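Long-range contacts in pectate lyase 1 (Juniperus ashei, PDB 1PXZ), which has low pectate lyase activity, cleaving pectate by elimination with calcium as cofactor, and is the major allergen of cedar pollen from this tree: residues A25-G29 with M213-V217; H239-Y245 with L262-F268; W248-G254 with K276-K281; A292-S298 with S311-E317. All coordinates share one frame; numbering follows the deposited sequence.

Contact 1: A25-G29 with M213-V217; sequences AVGFG and MKVTV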
# COMPACT_ATOMS: atom_id res chain seq x y z
N ALA A 25 3.85 8.70 10.65
CA ALA A 25 2.71 8.23 9.85
C ALA A 25 1.47 9.10 10.11
O ALA A 25 1.29 9.57 11.23
CB ALA A 25 2.41 6.77 10.17
N VAL A 26 0.66 9.29 9.08
CA VAL A 26 -0.60 10.03 9.13
C VAL A 26 -1.71 9.13 8.60
O VAL A 26 -1.45 8.07 8.02
CB VAL A 26 -0.61 11.37 8.37
CG1 VAL A 26 0.52 12.28 8.90
CG2 VAL A 26 -0.46 11.21 6.87
N GLY A 27 -2.97 9.53 8.82
CA GLY A 27 -4.05 8.71 8.27
C GLY A 27 -4.37 7.54 9.19
O GLY A 27 -3.91 7.52 10.33
N PHE A 28 -5.13 6.61 8.66
CA PHE A 28 -5.60 5.52 9.49
C PHE A 28 -4.48 4.60 9.96
O PHE A 28 -4.68 3.91 10.96
CB PHE A 28 -6.66 4.72 8.73
CG PHE A 28 -7.97 5.49 8.53
CD1 PHE A 28 -8.67 5.96 9.62
CD2 PHE A 28 -8.45 5.71 7.26
CE1 PHE A 28 -9.85 6.66 9.47
CE2 PHE A 28 -9.64 6.41 7.09
CZ PHE A 28 -10.33 6.88 8.19
N GLY A 29 -3.33 4.57 9.28
CA GLY A 29 -2.28 3.71 9.83
C GLY A 29 -1.34 4.49 10.72
O GLY A 29 -0.19 4.08 10.93
N MET A 213 -13.40 -1.71 7.46
CA MET A 213 -12.07 -1.36 6.95
C MET A 213 -11.91 0.14 6.76
O MET A 213 -12.78 0.77 6.16
CB MET A 213 -11.84 -2.09 5.63
CG MET A 213 -10.57 -1.71 4.88
SD MET A 213 -10.51 -2.61 3.31
CE MET A 213 -11.92 -1.90 2.46
N LYS A 214 -10.82 0.70 7.27
CA LYS A 214 -10.49 2.10 7.06
C LYS A 214 -9.08 2.22 6.50
O LYS A 214 -8.17 1.69 7.15
CB LYS A 214 -10.61 2.90 8.35
CG LYS A 214 -12.03 2.82 8.96
CD LYS A 214 -12.04 3.62 10.26
CE LYS A 214 -13.46 4.04 10.64
NZ LYS A 214 -14.35 2.86 10.78
N VAL A 215 -8.95 2.85 5.34
CA VAL A 215 -7.65 2.92 4.66
C VAL A 215 -7.36 4.32 4.12
O VAL A 215 -8.27 4.93 3.56
CB VAL A 215 -7.56 1.94 3.48
CG1 VAL A 215 -6.22 2.13 2.76
CG2 VAL A 215 -7.72 0.50 3.96
N THR A 216 -6.12 4.79 4.27
CA THR A 216 -5.71 6.10 3.76
C THR A 216 -4.77 5.86 2.58
O THR A 216 -3.81 5.11 2.77
CB THR A 216 -4.99 6.96 4.82
OG1 THR A 216 -5.87 7.21 5.93
CG2 THR A 216 -4.60 8.33 4.27
N VAL A 217 -5.11 6.46 1.44
CA VAL A 217 -4.20 6.36 0.27
C VAL A 217 -3.71 7.76 -0.03
O VAL A 217 -4.54 8.53 -0.56
CB VAL A 217 -4.93 5.73 -0.93
CG1 VAL A 217 -4.02 5.72 -2.16
CG2 VAL A 217 -5.40 4.33 -0.59

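Contact 2: H239-Y245 with L262-F268; sequences HVANNNY and LSEGNSF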
# COMPACT_ATOMS: atom_id res chain seq x y z
N HIS A 239 -9.94 6.95 2.18
CA HIS A 239 -9.61 8.35 1.95
C HIS A 239 -8.48 8.44 0.92
O HIS A 239 -7.37 7.99 1.20
CB HIS A 239 -9.23 9.03 3.27
CG HIS A 239 -8.98 10.50 3.17
ND1 HIS A 239 -8.05 11.16 3.92
CD2 HIS A 239 -9.58 11.42 2.36
CE1 HIS A 239 -8.06 12.45 3.61
NE2 HIS A 239 -8.99 12.64 2.67
N VAL A 240 -8.78 8.98 -0.24
CA VAL A 240 -7.79 9.08 -1.33
C VAL A 240 -7.34 10.52 -1.46
O VAL A 240 -8.09 11.33 -2.02
CB VAL A 240 -8.37 8.55 -2.66
CG1 VAL A 240 -7.32 8.56 -3.77
CG2 VAL A 240 -8.90 7.13 -2.51
N ALA A 241 -6.15 10.86 -0.94
CA ALA A 241 -5.79 12.27 -0.79
C ALA A 241 -4.45 12.68 -1.38
O ALA A 241 -3.44 12.03 -1.08
CB ALA A 241 -5.75 12.58 0.71
N ASN A 242 -4.38 13.75 -2.16
CA ASN A 242 -3.14 14.31 -2.69
C ASN A 242 -2.26 13.26 -3.39
O ASN A 242 -1.04 13.21 -3.21
CB ASN A 242 -2.36 14.98 -1.57
CG ASN A 242 -2.89 16.39 -1.31
OD1 ASN A 242 -3.59 17.02 -2.11
ND2 ASN A 242 -2.51 16.88 -0.15
N ASN A 243 -2.93 12.45 -4.22
CA ASN A 243 -2.18 11.55 -5.10
C ASN A 243 -2.12 12.12 -6.52
O ASN A 243 -2.98 12.93 -6.86
CB ASN A 243 -2.86 10.19 -5.17
CG ASN A 243 -3.20 9.58 -3.82
OD1 ASN A 243 -4.31 9.70 -3.28
ND2 ASN A 243 -2.20 8.89 -3.29
N ASN A 244 -1.16 11.70 -7.32
CA ASN A 244 -0.99 12.20 -8.70
C ASN A 244 -1.24 11.09 -9.70
O ASN A 244 -0.61 10.03 -9.61
CB ASN A 244 0.42 12.77 -8.83
CG ASN A 244 0.63 13.66 -10.03
OD1 ASN A 244 -0.28 14.35 -10.48
ND2 ASN A 244 1.84 13.67 -10.59
N TYR A 245 -2.15 11.26 -10.65
CA TYR A 245 -2.50 10.19 -11.56
C TYR A 245 -2.11 10.54 -13.01
O TYR A 245 -2.60 11.53 -13.54
CB TYR A 245 -4.00 9.87 -11.54
CG TYR A 245 -4.59 9.28 -10.29
CD1 TYR A 245 -4.81 10.13 -9.19
CD2 TYR A 245 -4.92 7.94 -10.17
CE1 TYR A 245 -5.35 9.61 -8.03
CE2 TYR A 245 -5.47 7.40 -9.01
CZ TYR A 245 -5.67 8.27 -7.94
OH TYR A 245 -6.20 7.79 -6.76
N LEU A 262 -13.64 8.85 -0.38
CA LEU A 262 -13.42 10.27 -0.18
C LEU A 262 -12.17 10.70 -0.93
O LEU A 262 -11.04 10.56 -0.45
CB LEU A 262 -13.35 10.60 1.31
CG LEU A 262 -14.53 10.02 2.13
CD1 LEU A 262 -14.44 10.48 3.58
CD2 LEU A 262 -15.88 10.41 1.53
N SER A 263 -12.42 11.21 -2.14
CA SER A 263 -11.35 11.71 -3.00
C SER A 263 -11.11 13.19 -2.71
O SER A 263 -12.04 13.98 -2.85
CB SER A 263 -11.72 11.49 -4.47
OG SER A 263 -10.79 12.15 -5.31
N GLU A 264 -9.90 13.56 -2.29
CA GLU A 264 -9.61 14.95 -1.95
C GLU A 264 -8.25 15.39 -2.43
O GLU A 264 -7.25 14.74 -2.10
CB GLU A 264 -9.71 15.04 -0.42
CG GLU A 264 -9.51 16.42 0.17
CD GLU A 264 -9.78 16.49 1.66
OE1 GLU A 264 -9.92 15.43 2.32
OE2 GLU A 264 -9.82 17.64 2.15
N GLY A 265 -8.17 16.46 -3.21
CA GLY A 265 -6.89 17.01 -3.60
C GLY A 265 -6.07 16.12 -4.50
O GLY A 265 -4.83 16.24 -4.53
N ASN A 266 -6.68 15.23 -5.26
CA ASN A 266 -5.97 14.42 -6.25
C ASN A 266 -5.79 15.17 -7.56
O ASN A 266 -6.55 16.12 -7.81
CB ASN A 266 -6.75 13.12 -6.49
CG ASN A 266 -6.80 12.30 -5.21
OD1 ASN A 266 -5.74 11.90 -4.72
ND2 ASN A 266 -7.99 12.05 -4.69
N SER A 267 -4.84 14.76 -8.39
CA SER A 267 -4.73 15.36 -9.73
C SER A 267 -4.86 14.23 -10.74
O SER A 267 -4.10 13.25 -10.71
CB SER A 267 -3.42 16.11 -9.89
OG SER A 267 -3.23 16.55 -11.23
N PHE A 268 -5.85 14.34 -11.63
CA PHE A 268 -6.17 13.25 -12.54
C PHE A 268 -5.92 13.72 -13.98
O PHE A 268 -6.57 14.69 -14.39
CB PHE A 268 -7.61 12.80 -12.39
CG PHE A 268 -8.12 12.34 -11.03
CD1 PHE A 268 -7.82 11.08 -10.54
CD2 PHE A 268 -8.90 13.19 -10.24
CE1 PHE A 268 -8.30 10.69 -9.30
CE2 PHE A 268 -9.39 12.80 -9.00
CZ PHE A 268 -9.10 11.53 -8.52
O HOH W 1 -2.27 14.36 -12.99

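Contact 3: W248-G254 with K276-K281; sequences WNIYAIG and KKEVTK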
# COMPACT_ATOMS: atom_id res chain seq x y z
N TRP A 248 -4.64 6.43 -16.98
CA TRP A 248 -5.03 5.07 -16.65
C TRP A 248 -5.44 4.34 -17.92
O TRP A 248 -5.42 4.98 -18.98
CB TRP A 248 -6.21 5.04 -15.66
CG TRP A 248 -7.34 5.98 -16.03
CD1 TRP A 248 -8.44 5.71 -16.78
CD2 TRP A 248 -7.44 7.35 -15.62
NE1 TRP A 248 -9.25 6.84 -16.89
CE2 TRP A 248 -8.64 7.85 -16.18
CE3 TRP A 248 -6.64 8.20 -14.85
CZ2 TRP A 248 -9.06 9.16 -15.99
CZ3 TRP A 248 -7.05 9.51 -14.65
CH2 TRP A 248 -8.25 9.96 -15.23
N ASN A 249 -5.84 3.09 -17.81
CA ASN A 249 -6.25 2.30 -18.98
C ASN A 249 -7.75 2.06 -19.03
O ASN A 249 -8.28 2.05 -20.14
CB ASN A 249 -5.58 0.92 -19.00
CG ASN A 249 -5.77 0.17 -20.31
OD1 ASN A 249 -6.14 -1.01 -20.35
ND2 ASN A 249 -5.51 0.85 -21.42
N ILE A 250 -8.36 1.84 -17.86
CA ILE A 250 -9.80 1.56 -17.82
C ILE A 250 -10.52 2.63 -17.00
O ILE A 250 -11.40 3.33 -17.50
CB ILE A 250 -10.09 0.17 -17.26
CG1 ILE A 250 -9.39 -0.95 -18.05
CG2 ILE A 250 -11.59 -0.08 -17.19
CD1 ILE A 250 -9.55 -2.31 -17.39
N TYR A 251 -10.11 2.75 -15.74
CA TYR A 251 -10.55 3.80 -14.85
C TYR A 251 -9.48 4.02 -13.78
O TYR A 251 -8.55 3.22 -13.71
CB TYR A 251 -11.85 3.44 -14.12
CG TYR A 251 -11.72 2.20 -13.25
CD1 TYR A 251 -11.84 0.95 -13.83
CD2 TYR A 251 -11.48 2.26 -11.88
CE1 TYR A 251 -11.72 -0.21 -13.07
CE2 TYR A 251 -11.35 1.12 -11.11
CZ TYR A 251 -11.48 -0.12 -11.72
OH TYR A 251 -11.37 -1.25 -10.95
N ALA A 252 -9.71 5.03 -12.93
CA ALA A 252 -8.75 5.24 -11.85
C ALA A 252 -9.26 4.73 -10.51
O ALA A 252 -8.56 3.98 -9.84
CB ALA A 252 -8.38 6.71 -11.70
N ILE A 253 -10.43 5.20 -10.12
CA ILE A 253 -10.97 4.86 -8.80
C ILE A 253 -12.27 4.10 -8.97
O ILE A 253 -13.14 4.54 -9.73
CB ILE A 253 -11.20 6.14 -7.97
CG1 ILE A 253 -9.88 6.86 -7.70
CG2 ILE A 253 -11.92 5.84 -6.67
CD1 ILE A 253 -10.05 8.22 -7.07
N GLY A 254 -12.43 2.97 -8.29
CA GLY A 254 -13.72 2.28 -8.53
C GLY A 254 -14.06 1.38 -7.37
O GLY A 254 -13.37 1.36 -6.34
N LYS A 276 -12.62 6.74 -21.85
CA LYS A 276 -11.77 6.53 -20.68
C LYS A 276 -11.64 7.80 -19.85
O LYS A 276 -10.81 7.85 -18.94
CB LYS A 276 -10.35 6.10 -21.09
CG LYS A 276 -10.28 4.78 -21.86
CD LYS A 276 -8.84 4.38 -22.12
CE LYS A 276 -8.78 3.09 -22.94
NZ LYS A 276 -7.42 2.48 -22.96
N LYS A 277 -12.41 8.85 -20.14
CA LYS A 277 -12.26 10.12 -19.46
C LYS A 277 -12.73 10.07 -18.01
O LYS A 277 -12.27 10.85 -17.18
CB LYS A 277 -13.09 11.21 -20.18
CG LYS A 277 -12.59 11.48 -21.60
CD LYS A 277 -11.19 12.08 -21.63
CE LYS A 277 -10.78 12.54 -23.03
NZ LYS A 277 -9.35 13.00 -23.04
N GLU A 278 -13.64 9.15 -17.70
CA GLU A 278 -14.22 9.11 -16.36
C GLU A 278 -13.24 8.50 -15.35
O GLU A 278 -12.71 7.41 -15.56
CB GLU A 278 -15.54 8.32 -16.31
CG GLU A 278 -16.21 8.61 -14.96
CD GLU A 278 -17.51 7.88 -14.76
OE1 GLU A 278 -18.10 7.46 -15.78
OE2 GLU A 278 -17.95 7.74 -13.59
N VAL A 279 -13.01 9.22 -14.27
CA VAL A 279 -12.05 8.76 -13.25
C VAL A 279 -12.63 7.55 -12.52
O VAL A 279 -11.91 6.59 -12.24
CB VAL A 279 -11.79 9.88 -12.25
CG1 VAL A 279 -11.14 9.35 -10.96
CG2 VAL A 279 -10.95 11.00 -12.87
N THR A 280 -13.92 7.63 -12.21
CA THR A 280 -14.70 6.69 -11.42
C THR A 280 -15.34 5.57 -12.22
O THR A 280 -15.72 5.68 -13.39
CB THR A 280 -15.89 7.41 -10.72
OG1 THR A 280 -16.43 8.39 -11.62
CG2 THR A 280 -15.42 8.16 -9.48
N LYS A 281 -15.49 4.43 -11.54
CA LYS A 281 -16.22 3.31 -12.08
C LYS A 281 -16.94 2.53 -10.98
O LYS A 281 -16.30 1.98 -10.09
CB LYS A 281 -15.31 2.33 -12.86
CG LYS A 281 -16.18 1.35 -13.67
CD LYS A 281 -15.33 0.64 -14.72
CE LYS A 281 -16.10 -0.55 -15.28
NZ LYS A 281 -15.44 -1.85 -14.94
O HOH W 2 -13.09 5.58 -17.47

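Contact 4: A292-S298 with S311-E317; sequences ANWVWRS and SSGKTEE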
# COMPACT_ATOMS: atom_id res chain seq x y z
N ALA A 292 -26.94 5.26 -6.34
CA ALA A 292 -26.88 6.66 -5.92
C ALA A 292 -26.74 6.79 -4.41
O ALA A 292 -26.49 7.88 -3.91
CB ALA A 292 -28.13 7.41 -6.39
N ASN A 293 -26.90 5.69 -3.66
CA ASN A 293 -26.76 5.80 -2.21
C ASN A 293 -25.29 5.78 -1.81
O ASN A 293 -24.96 6.18 -0.69
CB ASN A 293 -27.51 4.67 -1.51
CG ASN A 293 -29.03 4.84 -1.63
OD1 ASN A 293 -29.80 3.88 -1.64
ND2 ASN A 293 -29.49 6.08 -1.70
N TRP A 294 -24.42 5.31 -2.71
CA TRP A 294 -23.01 5.19 -2.29
C TRP A 294 -22.39 6.56 -2.10
O TRP A 294 -22.57 7.51 -2.85
CB TRP A 294 -22.23 4.40 -3.34
CG TRP A 294 -22.68 3.01 -3.59
CD1 TRP A 294 -23.71 2.31 -3.03
CD2 TRP A 294 -22.06 2.12 -4.54
NE1 TRP A 294 -23.76 1.03 -3.57
CE2 TRP A 294 -22.76 0.90 -4.50
CE3 TRP A 294 -20.97 2.27 -5.41
CZ2 TRP A 294 -22.41 -0.19 -5.30
CZ3 TRP A 294 -20.62 1.19 -6.21
CH2 TRP A 294 -21.34 -0.02 -6.15
N VAL A 295 -21.57 6.75 -1.07
CA VAL A 295 -21.07 8.09 -0.82
C VAL A 295 -19.66 8.17 -1.42
O VAL A 295 -18.71 7.69 -0.82
CB VAL A 295 -21.06 8.42 0.67
CG1 VAL A 295 -20.32 9.73 0.93
CG2 VAL A 295 -22.49 8.53 1.22
N TRP A 296 -19.61 8.71 -2.63
CA TRP A 296 -18.35 8.90 -3.35
C TRP A 296 -18.16 10.38 -3.58
O TRP A 296 -18.83 10.97 -4.43
CB TRP A 296 -18.33 8.14 -4.67
CG TRP A 296 -18.29 6.65 -4.57
CD1 TRP A 296 -18.64 5.85 -3.53
CD2 TRP A 296 -17.85 5.75 -5.61
NE1 TRP A 296 -18.45 4.53 -3.83
CE2 TRP A 296 -17.96 4.45 -5.12
CE3 TRP A 296 -17.37 5.95 -6.92
CZ2 TRP A 296 -17.62 3.33 -5.88
CZ3 TRP A 296 -17.02 4.84 -7.68
CH2 TRP A 296 -17.15 3.54 -7.14
N ARG A 297 -17.25 11.00 -2.84
CA ARG A 297 -17.08 12.44 -2.91
C ARG A 297 -15.75 12.87 -3.53
O ARG A 297 -14.73 12.20 -3.35
CB ARG A 297 -17.15 13.06 -1.51
CG ARG A 297 -18.27 12.55 -0.64
CD ARG A 297 -18.69 13.65 0.34
NE ARG A 297 -17.65 13.95 1.32
CZ ARG A 297 -17.70 13.47 2.57
NH1 ARG A 297 -18.74 12.71 2.90
NH2 ARG A 297 -16.74 13.75 3.44
N SER A 298 -15.82 13.98 -4.26
CA SER A 298 -14.63 14.60 -4.85
C SER A 298 -14.50 16.03 -4.33
O SER A 298 -15.39 16.85 -4.58
CB SER A 298 -14.70 14.57 -6.37
OG SER A 298 -13.73 15.42 -6.96
N SER A 311 -19.57 12.07 -8.86
CA SER A 311 -19.85 12.05 -7.43
C SER A 311 -21.21 11.45 -7.09
O SER A 311 -22.12 11.44 -7.93
CB SER A 311 -19.85 13.52 -6.91
OG SER A 311 -18.51 13.80 -6.55
N SER A 312 -21.36 10.97 -5.87
CA SER A 312 -22.68 10.55 -5.37
C SER A 312 -22.71 10.78 -3.86
O SER A 312 -21.67 10.71 -3.19
CB SER A 312 -23.03 9.12 -5.75
OG SER A 312 -22.03 8.18 -5.37
N GLY A 313 -23.88 11.10 -3.32
CA GLY A 313 -24.01 11.44 -1.90
C GLY A 313 -23.90 12.94 -1.73
O GLY A 313 -23.51 13.63 -2.68
N LYS A 314 -24.22 13.50 -0.56
CA LYS A 314 -24.19 14.96 -0.44
C LYS A 314 -22.81 15.48 -0.04
O LYS A 314 -21.94 14.77 0.48
CB LYS A 314 -25.23 15.43 0.59
CG LYS A 314 -24.92 15.04 2.02
CD LYS A 314 -25.63 13.76 2.43
CE LYS A 314 -24.78 12.52 2.21
NZ LYS A 314 -25.30 11.67 1.10
N THR A 315 -22.59 16.77 -0.28
CA THR A 315 -21.30 17.38 0.03
C THR A 315 -21.15 17.61 1.53
O THR A 315 -22.10 17.91 2.25
CB THR A 315 -21.13 18.71 -0.74
OG1 THR A 315 -21.29 18.46 -2.14
CG2 THR A 315 -19.73 19.26 -0.54
N GLU A 316 -19.93 17.45 2.02
CA GLU A 316 -19.70 17.51 3.47
C GLU A 316 -18.21 17.69 3.71
O GLU A 316 -17.41 17.39 2.82
CB GLU A 316 -20.27 16.24 4.07
CG GLU A 316 -20.21 16.02 5.57
CD GLU A 316 -21.28 15.07 6.06
OE1 GLU A 316 -22.47 15.40 5.85
OE2 GLU A 316 -20.96 14.01 6.64
N GLU A 317 -17.82 18.18 4.88
CA GLU A 317 -16.41 18.36 5.19
C GLU A 317 -15.81 17.05 5.70
O GLU A 317 -16.49 16.36 6.47
CB GLU A 317 -16.20 19.45 6.24
CG GLU A 317 -15.58 20.73 5.70
CD GLU A 317 -16.44 21.94 5.97
OE1 GLU A 317 -16.92 22.07 7.12
OE2 GLU A 317 -16.65 22.76 5.05
O HOH W 3 -21.40 12.74 2.87
O HOH W 4 -16.26 13.10 6.10
O HOH W 5 -18.41 15.41 -4.10

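Contact 1: A25-G29 with M213-V217
The hydroxyl OG1 of T216 is gripped by two groups, one from each of two loops packed on the strand. F28 N donates to T216 OG1 at 2.9 Å with an N-H...O angle of 165°, a nearly straight bond, and the hydroxyl of Y321 is its second hydrogen-bonding partner. The side chain of T216 is set for this: OG1 stands beside its own backbone N, anti to the carbonyl carbon (chi1 -61°), which places the oxygen against F28 N. G27, which has no side chain, brings its CA within 3.3 Å of T216 OG1, so that the backbone itself packs on the hydroxyl.

F28 sets its ring against K214, the side chains crossing at a slant. The methylene of K214 sits squarely over one face, CB lying 3.6 Å from the centroid of the F28 ring and only 7° off the normal, the geometry of a CH-pi contact. Farther along the same lysine, CD touches CE1 of F28 at 3.8 Å before the chain bends and its end leads away from the loop. At the near rim F28 CD2 lies 3.5 Å from V215 N, an oblique approach. The F28 ring also meets that of Y321 obliquely and touches L237 of the next strand. V215 points away from the loop and packs on I187 and L201.

Loop 25-29 is thus fixed on the outside of the beta-helix by complementary chemistry: a peptide N-H in a buried setting finds a threonine oxygen, while the aromatic ring takes the aliphatic part of an exposed lysine and leaves its ammonium group outside the packing.

Contact 2: H239-Y245 with L262-F268
E264 OE1 accepts from H239 NE2 at 3.0 Å, met on the anti side of the carboxylate and 21° out of its plane. Both groups are held at their other ends as well, E264 by a salt bridge to R300 and H239 by a hydrogen bond between ND1 and the hydroxyl of Y321.

N266 forms the second polar knot. Its OD1 receives N243 N at 2.9 Å, and its ND2 gives one proton to V240 O (2.8 Å) and the other to S263 OG, which is also bonded to D301. V240 O thereby takes two donors, since E264 N reaches it at 2.9 Å from the opposite face of the carbonyl. Backbone bonds continue the parallel pairing on either side, among them N242 N to E264 O and Y245 N to S267 O; the axes of 239-241 and 262-264 lie 4.7 Å apart at 11°.

Beyond the turn come the aromatics. Y245 and F268 both place CG anti to the carbonyl carbon, and the side chains lie side by side, pointing the same way. F268 CE1 lies over one face of the Y245 ring, 3.4 Å from CE1 of Y245, with the two planes oblique; F222 stacks on Y245.

Two parallel strand pairs joined by a tight bend, in which N242 and G265 have positive phi and N243 and N266 lie side by side, are characteristic of the right-handed parallel beta-helix of pectate lyases, where asparagines and aromatics of successive turns align in the interior.

Contact 3: W248-G254 with K276-K281
W248 turns the edge of its indole toward 276-281, and Y251 offers a face, so the two aromatic residues meet the partner segment in different ways. In W248 the CG lies between the backbone N and the carbonyl carbon (chi1 46°), which swings the ring back over its own segment, with A252 CB above one face. From there W248 NE1 donates to K276 O at 2.8 Å; the acceptor lies 25° out of the indole plane and the bond is bent, with an N-H...O angle of 137°. The far corner of the indole, CH2, packs on V279 CG2 at 3.7 Å, the two side chains crossing at about a right angle.

The other branch of V279, CG1, meets A252 CB at 3.9 Å, and the side chain runs alongside I253. Its carbonyl is doubly used, V279 O accepting from A252 N (2.8 Å) and I253 N (2.9 Å), which fixes the entry into the parallel pairing of I253 with T280. Over the Y251 ring lies K281 CB, 4.0 Å from the centroid in a CH-pi contact, followed by K281 CD beside CD1 of Y251. At the outer end K276 NZ makes a weak bond to N249 O, and a water bridges I250 O and E278 O.

Strand 280-282 is an outermost strand, at one end of its parallel sheet and next to 253-256. F268 of strand 267-269 packs against W248, I253 and V279 from the interior, Y245 of strand 244-245 touches A252 and I253, and Y251 reaches R229, the predicted active-site residue, beside strand 226-228.

Contact 4: A292-S298 with S311-E317
S312 carries its OG between the backbone N and the carbonyl carbon (chi1 53°), and this torsion turns the hydroxyl onto W294 O, to which it donates at 2.7 Å from above the carbonyl plane. R297 starts out away from the partner segment but bends at chi3 (-67°), bringing its guanidinium back over 311-317.

Next to the serine bond the backbones form a single antiparallel bridge: W296 N donates to S312 O, and S312 N to W296 O, each pair 2.9 Å apart. S312 is therefore held by three bonds to 292-298, and its OG also binds R282. R297 packs rather than bonds directly: CD touches K314 O at 3.4 Å, and E316 CB lies over one face of the guanidinium. A water that accepts from R297 NH2 at 2.8 Å links R297 to E317 O; both glutamates are poorly ordered, which makes these details less certain. Another water joins S298 N to S311 OG.

The contact lies at the surface, and W296, R297 and S298 fall in an IgE-binding region. Strand 296-299 pairs in parallel with 260-264, R297 resting on L262, while the indole of W296 bonds P259 O through NE1 and packs against T280 and R282 of strand 280-282.

In the fold
The contacts lie on or against one beta-helix, and each touches at least one other. Contact 1 passes into contact 2 through neighbouring strands, with V217 N 2.7 Å from H239 O, a probable hydrogen bond. Contact 2 meets contact 4 in the same way, S263 N lying 2.8 Å from R297 O, and meets contact 3 through the interior, F268 CE1 to V279 CG1 at 3.6 Å. W296 CH2 closes contact 4 on contact 3, 3.4 Å from K281 O. Contact 3 lies nearest the predicted active-site residue R229: side chain to side chain, Y251 is about 3 Å from it, against about 9 Å for Y245. In contact 1, the side chain of V215 lies about 11 Å from that of D177, a calcium ligand by similarity.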